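Local coordinates for protein Rho guanine nucleotide exchange factor 12 (Homo sapiens, PDB 1TXD) that acts as a guanine nucleotide exchange factor for the GTPase RhoA, and is represented here by its DH and PH domains, at residues 31-36 and 88-93; 37-42 and 77-82; 84-89 and 106-111. The protein carries 1 engineered substitution. All coordinates share one frame; numbering follows the deposited sequence.

All three contacts lie in the helical DH domain and share helix 72-90. From the N terminus, helix 20-57 supplies 31-36 and then 37-42. The chain returns through helix 62-69 into helix 72-90, where 77-82 meets 37-42 and closes contact 2. This loop is nested inside the longer one that contact 1 closes when 88-93 reaches 31-36. Contact 3 opens at 84-89, shares A88 and V89 with contact 1, and closes at 106-111 at the end of helix 102-109; it follows contact 2 in series. Contacts 1 and 2 thus pair two long helices, and contact 3 adds helix 102-109. A probable hydrogen bond between E36 and H79 joins contacts 1 and 2.

Contact 1: 31-36 and 88-93; sequences ELFYTE and AVRKRN
F33 and R90 pass alongside each other in opposite directions, the phenyl ring reaching toward helix 72-90 while the arginine chain runs back toward helix 20-57. The ring and guanidinium planes are turned 43° apart, so this is an inclined contact and not a parallel stack. F33 CD2 sits over one face of the guanidinium, 3.2 Å above its plane and shifted toward the rim. The nearest atoms are F33 CB and R90 NH2 at 3.3 Å, and R90 NE lies 3.5 Å from F33 CD2. Farther back along the arginine, R90 CG comes up in the plane of the ring at its edge, 3.9 Å from F33 CE2. With R90 CG placed there by chi1 (-69°), a bend at chi2 (-144°) turns the rest of the chain so that the guanidinium lies beside F33 CB and CD2.

V89 meets the far end of the same ring at about a right angle. Its CG1 approaches the edge, 4.2 Å from F33 CZ, an apolar touch longer than the approaches of R90. M86, I101 and W108 also pack on F33, which is buried in the helical bundle of the DH domain. The other branch of V89, CG2, lies over one face of the R92 guanidinium, which is salt-bridged to D104.

The contact is therefore held by van der Waals packing between an aromatic ring, a valine methyl and the flat side of an arginine. R90 NH1 also lies close to R37 NH2, 3.2 Å away, and this proximity of like charges is likely to be unfavourable. Across this interface, then, R90 contributes the carbon and flat surface of its side chain, and its charge is not neutralised by any acid of 31-36.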
loop_
_atom_site.group_PDB
_atom_site.type_symbol
_atom_site.label_atom_id
_atom_site.label_comp_id
_atom_site.label_asym_id
_atom_site.label_seq_id
_atom_site.Cartn_x
_atom_site.Cartn_y
_atom_site.Cartn_z
ATOM N N GLU A 31 -9.134 -25.042 -6.830
ATOM C CA GLU A 31 -9.475 -23.679 -6.542
ATOM C C GLU A 31 -8.225 -22.785 -6.652
ATOM O O GLU A 31 -8.323 -21.684 -7.155
ATOM C CB GLU A 31 -10.108 -23.586 -5.137
ATOM C CG GLU A 31 -10.644 -22.223 -4.698
ATOM C CD GLU A 31 -11.804 -21.703 -5.539
ATOM O OE1 GLU A 31 -12.018 -22.230 -6.672
ATOM O OE2 GLU A 31 -12.490 -20.739 -5.082
ATOM N N LEU A 32 -7.082 -23.266 -6.165
ATOM C CA LEU A 32 -5.859 -22.533 -6.206
ATOM C C LEU A 32 -5.451 -22.378 -7.659
ATOM O O LEU A 32 -5.204 -21.245 -8.105
ATOM C CB LEU A 32 -4.752 -23.226 -5.415
ATOM C CG LEU A 32 -3.324 -22.772 -5.753
ATOM C CD1 LEU A 32 -3.046 -21.302 -5.369
ATOM C CD2 LEU A 32 -2.370 -23.674 -5.089
ATOM N N PHE A 33 -5.475 -23.474 -8.410
ATOM C CA PHE A 33 -5.110 -23.398 -9.808
ATOM C C PHE A 33 -6.048 -22.490 -10.606
ATOM O O PHE A 33 -5.571 -21.620 -11.292
ATOM C CB PHE A 33 -5.019 -24.774 -10.466
ATOM C CG PHE A 33 -3.920 -25.673 -9.901
ATOM C CD1 PHE A 33 -3.232 -25.360 -8.729
ATOM C CD2 PHE A 33 -3.609 -26.865 -10.543
ATOM C CE1 PHE A 33 -2.255 -26.232 -8.209
ATOM C CE2 PHE A 33 -2.633 -27.712 -10.030
ATOM C CZ PHE A 33 -1.956 -27.380 -8.868
ATOM N N TYR A 34 -7.362 -22.673 -10.467
ATOM C CA TYR A 34 -8.351 -21.966 -11.245
ATOM C C TYR A 34 -8.325 -20.440 -11.016
ATOM O O TYR A 34 -8.436 -19.690 -11.966
ATOM C CB TYR A 34 -9.761 -22.519 -10.936
ATOM C CG TYR A 34 -10.883 -21.844 -11.713
ATOM C CD1 TYR A 34 -11.405 -22.440 -12.874
ATOM C CD2 TYR A 34 -11.434 -20.590 -11.298
ATOM C CE1 TYR A 34 -12.439 -21.821 -13.612
ATOM C CE2 TYR A 34 -12.442 -19.966 -12.037
ATOM C CZ TYR A 34 -12.944 -20.597 -13.194
ATOM O OH TYR A 34 -13.945 -20.029 -13.940
ATOM N N THR A 35 -8.225 -20.008 -9.761
ATOM C CA THR A 35 -8.247 -18.597 -9.430
ATOM C C THR A 35 -6.901 -17.975 -9.787
ATOM O O THR A 35 -6.833 -16.786 -9.944
ATOM C CB THR A 35 -8.522 -18.362 -7.949
ATOM O OG1 THR A 35 -7.586 -19.115 -7.160
ATOM C CG2 THR A 35 -9.880 -18.899 -7.558
ATOM N N GLU A 36 -5.838 -18.786 -9.912
ATOM C CA GLU A 36 -4.594 -18.294 -10.497
ATOM C C GLU A 36 -4.763 -18.007 -11.973
ATOM O O GLU A 36 -4.196 -17.021 -12.473
ATOM C CB GLU A 36 -3.400 -19.264 -10.343
ATOM C CG GLU A 36 -2.080 -18.647 -10.807
ATOM C CD GLU A 36 -1.570 -17.631 -9.833
ATOM O OE1 GLU A 36 -0.755 -16.786 -10.234
ATOM O OE2 GLU A 36 -2.006 -17.644 -8.670
ATOM N N ALA A 88 1.441 -27.686 -15.273
ATOM C CA ALA A 88 2.370 -28.795 -15.433
ATOM C C ALA A 88 2.184 -29.807 -14.332
ATOM O O ALA A 88 2.403 -30.997 -14.551
ATOM C CB ALA A 88 3.818 -28.300 -15.442
ATOM N N VAL A 89 1.794 -29.352 -13.149
ATOM C CA VAL A 89 1.540 -30.274 -12.063
ATOM C C VAL A 89 0.428 -31.225 -12.454
ATOM O O VAL A 89 0.491 -32.389 -12.103
ATOM C CB VAL A 89 1.229 -29.578 -10.715
ATOM C CG1 VAL A 89 0.634 -30.551 -9.718
ATOM C CG2 VAL A 89 2.463 -29.007 -10.139
ATOM N N ARG A 90 -0.583 -30.725 -13.173
ATOM C CA ARG A 90 -1.718 -31.541 -13.643
ATOM C C ARG A 90 -1.363 -32.495 -14.765
ATOM O O ARG A 90 -1.936 -33.566 -14.879
ATOM C CB ARG A 90 -2.805 -30.648 -14.209
ATOM C CG ARG A 90 -3.519 -29.817 -13.222
ATOM C CD ARG A 90 -4.986 -29.662 -13.570
ATOM N NE ARG A 90 -5.682 -28.926 -12.527
ATOM C CZ ARG A 90 -6.326 -27.784 -12.708
ATOM N NH1 ARG A 90 -6.400 -27.215 -13.906
ATOM N NH2 ARG A 90 -6.905 -27.201 -11.674
ATOM N N LYS A 91 -0.448 -32.052 -15.614
ATOM C CA LYS A 91 -0.005 -32.764 -16.803
ATOM C C LYS A 91 0.849 -33.980 -16.418
ATOM O O LYS A 91 1.257 -34.752 -17.283
ATOM C CB LYS A 91 0.796 -31.757 -17.654
ATOM C CG LYS A 91 1.530 -32.229 -18.914
ATOM C CD LYS A 91 2.561 -31.156 -19.365
ATOM C CE LYS A 91 1.904 -29.885 -19.948
ATOM N NZ LYS A 91 1.764 -28.729 -18.968
ATOM N N ARG A 92 1.125 -34.144 -15.123
ATOM C CA ARG A 92 1.984 -35.231 -14.633
ATOM C C ARG A 92 1.344 -36.619 -14.756
ATOM O O ARG A 92 2.062 -37.608 -14.916
ATOM C CB ARG A 92 2.415 -34.963 -13.185
ATOM C CG ARG A 92 3.339 -33.785 -13.068
ATOM C CD ARG A 92 4.274 -33.810 -11.895
ATOM N NE ARG A 92 3.589 -33.520 -10.639
ATOM C CZ ARG A 92 4.011 -32.671 -9.699
ATOM N NH1 ARG A 92 5.126 -31.966 -9.833
ATOM N NH2 ARG A 92 3.302 -32.531 -8.596
ATOM N N ASN A 93 0.013 -36.686 -14.700
ATOM C CA ASN A 93 -0.726 -37.930 -14.982
ATOM C C ASN A 93 -2.065 -37.700 -15.712
ATOM O O ASN A 93 -2.748 -36.688 -15.487
ATOM C CB ASN A 93 -0.942 -38.734 -13.690
ATOM C CG ASN A 93 -1.731 -37.964 -12.638
ATOM O OD1 ASN A 93 -2.341 -36.938 -12.930
ATOM N ND2 ASN A 93 -1.730 -38.470 -11.408
#

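Contact 2: 37-42 and 77-82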
loop_
_atom_site.group_PDB
_atom_site.type_symbol
_atom_site.label_atom_id
_atom_site.label_comp_id
_atom_site.label_asym_id
_atom_site.label_seq_id
_atom_site.Cartn_x
_atom_site.Cartn_y
_atom_site.Cartn_z
ATOM N N ARG A 37 -5.510 -18.851 -12.688
ATOM C CA ARG A 37 -5.746 -18.591 -14.118
ATOM C C ARG A 37 -6.607 -17.310 -14.301
ATOM O O ARG A 37 -6.340 -16.473 -15.148
ATOM C CB ARG A 37 -6.428 -19.786 -14.766
ATOM C CG ARG A 37 -6.251 -19.905 -16.280
ATOM C CD ARG A 37 -6.810 -21.229 -16.874
ATOM N NE ARG A 37 -6.516 -22.379 -16.000
ATOM C CZ ARG A 37 -7.414 -23.113 -15.314
ATOM N NH1 ARG A 37 -8.727 -22.857 -15.379
ATOM N NH2 ARG A 37 -6.979 -24.120 -14.552
ATOM N N ALA A 38 -7.620 -17.167 -13.454
ATOM C CA ALA A 38 -8.471 -15.984 -13.439
ATOM C C ALA A 38 -7.605 -14.736 -13.209
ATOM O O ALA A 38 -7.771 -13.720 -13.887
ATOM C CB ALA A 38 -9.531 -16.109 -12.367
ATOM N N HIS A 39 -6.691 -14.847 -12.247
ATOM C CA HIS A 39 -5.784 -13.751 -11.912
ATOM C C HIS A 39 -4.913 -13.292 -13.068
ATOM O O HIS A 39 -4.787 -12.097 -13.335
ATOM C CB HIS A 39 -4.851 -14.101 -10.766
ATOM C CG HIS A 39 -4.037 -12.942 -10.318
ATOM N ND1 HIS A 39 -4.606 -11.837 -9.713
ATOM C CD2 HIS A 39 -2.724 -12.652 -10.489
ATOM C CE1 HIS A 39 -3.657 -10.956 -9.466
ATOM N NE2 HIS A 39 -2.505 -11.444 -9.895
ATOM N N VAL A 40 -4.275 -14.256 -13.693
ATOM C CA VAL A 40 -3.528 -14.028 -14.915
ATOM C C VAL A 40 -4.318 -13.284 -15.959
ATOM O O VAL A 40 -3.786 -12.382 -16.624
ATOM C CB VAL A 40 -2.979 -15.340 -15.491
ATOM C CG1 VAL A 40 -2.414 -15.167 -16.934
ATOM C CG2 VAL A 40 -1.848 -15.873 -14.609
ATOM N N ARG A 41 -5.563 -13.691 -16.145
ATOM C CA ARG A 41 -6.450 -13.114 -17.158
ATOM C C ARG A 41 -6.752 -11.641 -16.903
ATOM O O ARG A 41 -6.875 -10.884 -17.831
ATOM C CB ARG A 41 -7.765 -13.902 -17.231
ATOM C CG ARG A 41 -8.265 -14.090 -18.648
ATOM C CD ARG A 41 -9.568 -14.910 -18.760
ATOM N NE ARG A 41 -9.244 -16.310 -19.025
ATOM C CZ ARG A 41 -9.289 -17.322 -18.146
ATOM N NH1 ARG A 41 -9.687 -17.155 -16.891
ATOM N NH2 ARG A 41 -8.957 -18.535 -18.554
ATOM N N THR A 42 -6.925 -11.297 -15.627
ATOM C CA THR A 42 -7.124 -9.967 -15.129
ATOM C C THR A 42 -5.905 -9.096 -15.422
ATOM O O THR A 42 -6.010 -7.932 -15.915
ATOM C CB THR A 42 -7.355 -10.104 -13.595
ATOM O OG1 THR A 42 -8.613 -10.716 -13.387
ATOM C CG2 THR A 42 -7.590 -8.853 -12.931
ATOM N N GLN A 77 4.505 -11.483 -15.846
ATOM C CA GLN A 77 5.349 -12.658 -16.208
ATOM C C GLN A 77 5.431 -13.635 -15.005
ATOM O O GLN A 77 5.385 -14.807 -15.168
ATOM C CB GLN A 77 6.760 -12.220 -16.644
ATOM C CG GLN A 77 7.037 -12.110 -18.187
ATOM C CD GLN A 77 5.906 -12.677 -19.090
ATOM O OE1 GLN A 77 5.750 -13.903 -19.203
ATOM N NE2 GLN A 77 5.120 -11.787 -19.699
ATOM N N LEU A 78 5.463 -13.120 -13.789
ATOM C CA LEU A 78 5.499 -13.940 -12.615
ATOM C C LEU A 78 4.288 -14.878 -12.469
ATOM O O LEU A 78 4.440 -16.116 -12.319
ATOM C CB LEU A 78 5.646 -13.054 -11.384
ATOM C CG LEU A 78 5.778 -13.761 -10.050
ATOM C CD1 LEU A 78 6.422 -12.901 -9.060
ATOM C CD2 LEU A 78 4.447 -14.249 -9.538
ATOM N N HIS A 79 3.104 -14.306 -12.607
ATOM C CA HIS A 79 1.835 -15.025 -12.501
ATOM C C HIS A 79 1.558 -15.917 -13.717
ATOM O O HIS A 79 1.031 -17.043 -13.538
ATOM C CB HIS A 79 0.711 -14.057 -12.208
ATOM C CG HIS A 79 0.712 -13.554 -10.798
ATOM N ND1 HIS A 79 0.268 -14.302 -9.729
ATOM C CD2 HIS A 79 1.087 -12.359 -10.282
ATOM C CE1 HIS A 79 0.402 -13.611 -8.615
ATOM N NE2 HIS A 79 0.877 -12.414 -8.926
ATOM N N ILE A 80 1.969 -15.517 -14.914
ATOM C CA ILE A 80 1.976 -16.483 -16.025
ATOM C C ILE A 80 2.918 -17.706 -15.733
ATOM O O ILE A 80 2.515 -18.853 -15.954
ATOM C CB ILE A 80 2.391 -15.825 -17.324
ATOM C CG1 ILE A 80 1.295 -14.913 -17.853
ATOM C CG2 ILE A 80 2.756 -16.886 -18.440
ATOM C CD1 ILE A 80 1.778 -13.940 -18.914
ATOM N N GLY A 81 4.154 -17.476 -15.256
ATOM C CA GLY A 81 5.052 -18.581 -14.943
ATOM C C GLY A 81 4.480 -19.494 -13.861
ATOM O O GLY A 81 4.581 -20.677 -13.938
ATOM N N LEU A 82 3.852 -18.903 -12.855
ATOM C CA LEU A 82 3.290 -19.643 -11.764
ATOM C C LEU A 82 2.122 -20.494 -12.261
ATOM O O LEU A 82 1.999 -21.686 -11.904
ATOM C CB LEU A 82 2.815 -18.659 -10.677
ATOM C CG LEU A 82 2.124 -19.248 -9.450
ATOM C CD1 LEU A 82 2.851 -20.558 -8.897
ATOM C CD2 LEU A 82 2.023 -18.151 -8.380
#
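V40 and H79 face each other where helices 20-57 and 72-90 run roughly antiparallel, the short segments making an angle of 151° with axes 9.4 Å apart. V40 CA and H79 CA are 6.0 Å apart, and beside this pair two histidines form an edge-to-face (T-shaped) contact. H39 presents its CD2/NE2 edge to the face of H79, with ring planes at 65° and centroids 4.4 Å apart. H39 CD2 stands over the centre of the H79 ring, 3.5 Å above its plane, while L78 CD2 lies over the centre of the opposite face, leaving H79 clamped between an imidazole edge and a leucine methyl. Because H39 CG is anti to the backbone N (chi1 -173°), the imidazole leans over toward helix 72-90 and brings CD2 over H79.

Both nitrogens of H79 and NE2 of H39 are hydrogen-bonded. H79 ND1 makes a probable hydrogen bond to E36 OE1, about one turn before H39 on helix 20-57. H79 NE2 pairs with the amide nitrogen of Q170, whose oxygen takes H39 NE2. One glutamine thus bridges the two rings and would fix how each is rotated, and the carboxylate partner is consistent with a proton on H79 ND1.

V40 packs next to the histidine pair, against the backbone of H79 and the side chain of I80. CG2 of V40 lies 3.3 Å from H79 O, and V40 CG1 meets I80 CG1 at 3.8 Å, the valine and isoleucine chains crossing at about a right angle.

Helix 169-186 lies against the histidine side: besides Q170, its R173 touches H39 and its Y177 touches H79 and L82. L78 turns to K116 and L117 of helix 112-126, so this part of helix 72-90 is packed between several helices of the DH bundle.

Contact 3: 84-89 and 106-111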
loop_
_atom_site.group_PDB
_atom_site.type_symbol
_atom_site.label_atom_id
_atom_site.label_comp_id
_atom_site.label_asym_id
_atom_site.label_seq_id
_atom_site.Cartn_x
_atom_site.Cartn_y
_atom_site.Cartn_z
ATOM N N GLU A 84 1.776 -21.532 -15.329
ATOM C CA GLU A 84 2.300 -22.594 -16.167
ATOM C C GLU A 84 2.786 -23.774 -15.306
ATOM O O GLU A 84 2.629 -24.924 -15.700
ATOM C CB GLU A 84 3.432 -22.078 -17.058
ATOM C CG GLU A 84 2.984 -21.226 -18.244
ATOM C CD GLU A 84 1.876 -21.887 -19.076
ATOM O OE1 GLU A 84 1.951 -23.119 -19.313
ATOM O OE2 GLU A 84 0.928 -21.178 -19.501
ATOM N N GLN A 85 3.333 -23.491 -14.123
ATOM C CA GLN A 85 3.848 -24.533 -13.252
ATOM C C GLN A 85 2.659 -25.293 -12.653
ATOM O O GLN A 85 2.739 -26.481 -12.388
ATOM C CB GLN A 85 4.699 -23.940 -12.129
ATOM C CG GLN A 85 6.000 -23.301 -12.591
ATOM C CD GLN A 85 6.654 -22.513 -11.475
ATOM O OE1 GLN A 85 6.040 -21.627 -10.891
ATOM N NE2 GLN A 85 7.901 -22.836 -11.177
ATOM N N MET A 86 1.556 -24.602 -12.452
ATOM C CA MET A 86 0.353 -25.241 -11.934
ATOM C C MET A 86 -0.215 -26.151 -13.016
ATOM O O MET A 86 -0.538 -27.312 -12.738
ATOM C CB MET A 86 -0.673 -24.235 -11.457
ATOM C CG MET A 86 -0.378 -23.638 -10.096
ATOM S SD MET A 86 -1.311 -22.139 -9.950
ATOM C CE MET A 86 -1.058 -21.593 -8.239
ATOM N N LYS A 87 -0.263 -25.654 -14.254
ATOM C CA LYS A 87 -0.682 -26.482 -15.394
ATOM C C LYS A 87 0.129 -27.783 -15.502
ATOM O O LYS A 87 -0.436 -28.837 -15.784
ATOM C CB LYS A 87 -0.629 -25.713 -16.727
ATOM C CG LYS A 87 -2.014 -25.188 -17.213
ATOM C CD LYS A 87 -1.988 -23.724 -17.753
ATOM C CE LYS A 87 -3.423 -23.151 -17.911
ATOM N NZ LYS A 87 -3.491 -21.726 -18.405
ATOM N N ALA A 88 1.441 -27.686 -15.273
ATOM C CA ALA A 88 2.370 -28.795 -15.433
ATOM C C ALA A 88 2.184 -29.807 -14.332
ATOM O O ALA A 88 2.403 -30.997 -14.551
ATOM C CB ALA A 88 3.818 -28.300 -15.442
ATOM N N VAL A 89 1.794 -29.352 -13.149
ATOM C CA VAL A 89 1.540 -30.274 -12.063
ATOM C C VAL A 89 0.428 -31.225 -12.454
ATOM O O VAL A 89 0.491 -32.389 -12.103
ATOM C CB VAL A 89 1.229 -29.578 -10.715
ATOM C CG1 VAL A 89 0.634 -30.551 -9.718
ATOM C CG2 VAL A 89 2.463 -29.007 -10.139
ATOM N N LEU A 106 6.159 -25.297 -1.941
ATOM C CA LEU A 106 7.399 -24.821 -1.367
ATOM C C LEU A 106 8.338 -24.184 -2.403
ATOM O O LEU A 106 9.017 -23.220 -2.094
ATOM C CB LEU A 106 8.110 -25.952 -0.597
ATOM C CG LEU A 106 7.503 -26.211 0.788
ATOM C CD1 LEU A 106 8.297 -27.315 1.576
ATOM C CD2 LEU A 106 7.388 -24.927 1.628
ATOM N N THR A 107 8.373 -24.719 -3.615
ATOM C CA THR A 107 9.077 -24.081 -4.737
ATOM C C THR A 107 8.474 -22.721 -5.160
ATOM O O THR A 107 9.219 -21.782 -5.522
ATOM C CB THR A 107 9.099 -25.068 -5.937
ATOM O OG1 THR A 107 9.838 -26.235 -5.560
ATOM C CG2 THR A 107 9.911 -24.521 -7.089
ATOM N N TRP A 108 7.135 -22.615 -5.120
ATOM C CA TRP A 108 6.426 -21.435 -5.562
ATOM C C TRP A 108 6.511 -20.300 -4.539
ATOM O O TRP A 108 6.655 -19.130 -4.919
ATOM C CB TRP A 108 4.949 -21.754 -5.862
ATOM C CG TRP A 108 4.779 -22.781 -6.893
ATOM C CD1 TRP A 108 5.684 -23.124 -7.839
ATOM C CD2 TRP A 108 3.634 -23.624 -7.112
ATOM N NE1 TRP A 108 5.192 -24.138 -8.623
ATOM C CE2 TRP A 108 3.931 -24.452 -8.211
ATOM C CE3 TRP A 108 2.389 -23.752 -6.503
ATOM C CZ2 TRP A 108 3.035 -25.413 -8.705
ATOM C CZ3 TRP A 108 1.499 -24.707 -6.989
ATOM C CH2 TRP A 108 1.830 -25.524 -8.085
ATOM N N PHE A 109 6.481 -20.660 -3.256
ATOM C CA PHE A 109 6.227 -19.705 -2.182
ATOM C C PHE A 109 7.250 -19.667 -1.061
ATOM O O PHE A 109 7.006 -19.024 -0.025
ATOM C CB PHE A 109 4.828 -19.992 -1.578
ATOM C CG PHE A 109 3.708 -19.853 -2.564
ATOM C CD1 PHE A 109 3.527 -18.663 -3.262
ATOM C CD2 PHE A 109 2.814 -20.905 -2.791
ATOM C CE1 PHE A 109 2.507 -18.532 -4.167
ATOM C CE2 PHE A 109 1.801 -20.785 -3.689
ATOM C CZ PHE A 109 1.624 -19.586 -4.380
ATOM N N SER A 110 8.386 -20.343 -1.241
ATOM C CA SER A 110 9.537 -20.202 -0.338
ATOM C C SER A 110 10.836 -20.073 -1.134
ATOM O O SER A 110 10.868 -20.276 -2.352
ATOM C CB SER A 110 9.631 -21.407 0.622
ATOM O OG SER A 110 9.857 -22.583 -0.117
ATOM N N GLY A 111 11.922 -19.793 -0.448
ATOM C CA GLY A 111 13.189 -19.643 -1.144
ATOM C C GLY A 111 13.106 -18.585 -2.239
ATOM O O GLY A 111 12.478 -17.541 -2.030
HETATM O O HOH W 1 9.138 -21.046 -8.496
#
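M86 and W108 make a Met-aromatic contact inside the all-helical DH bundle, where helix 102-109 packs on helix 72-90. The tightly packed, buried part lies round the six-membered ring of the indole. M86 CG is 3.5 Å from W108 CH2, and M86 SD stands 5.3 Å from the centroid of that ring, obliquely, 27° off its normal. V89 CG2 closes in near the ring plane at the edge, 3.9 Å from W108 CZ2. With W108 CG beside its own backbone N (chi1 -59°), the indole is thrust between these two side chains, and L82 packs on its CG from the neighbouring contact. Replacing W108 with an alanine removes the indole and is likely to leave M86 and V89 facing a gap between helices 72-90 and 102-109.

The pyrrole end is the solvent side, where the exposed Q85 lies close. The glutamine runs back along the indole, head to tail with it, its amide tilted 42° to the ring. Q85 CB packs on W108 NE1, whereas Q85 OE1 lies 3.4 Å from W108 CD1 and, despite its nearness to NE1, meets it at too poor an angle to be a hydrogen bond. Farther out a water links the segments, donating to T107 O at 3.1 Å and accepting a weak bond from Q85 NE2 at 3.5 Å.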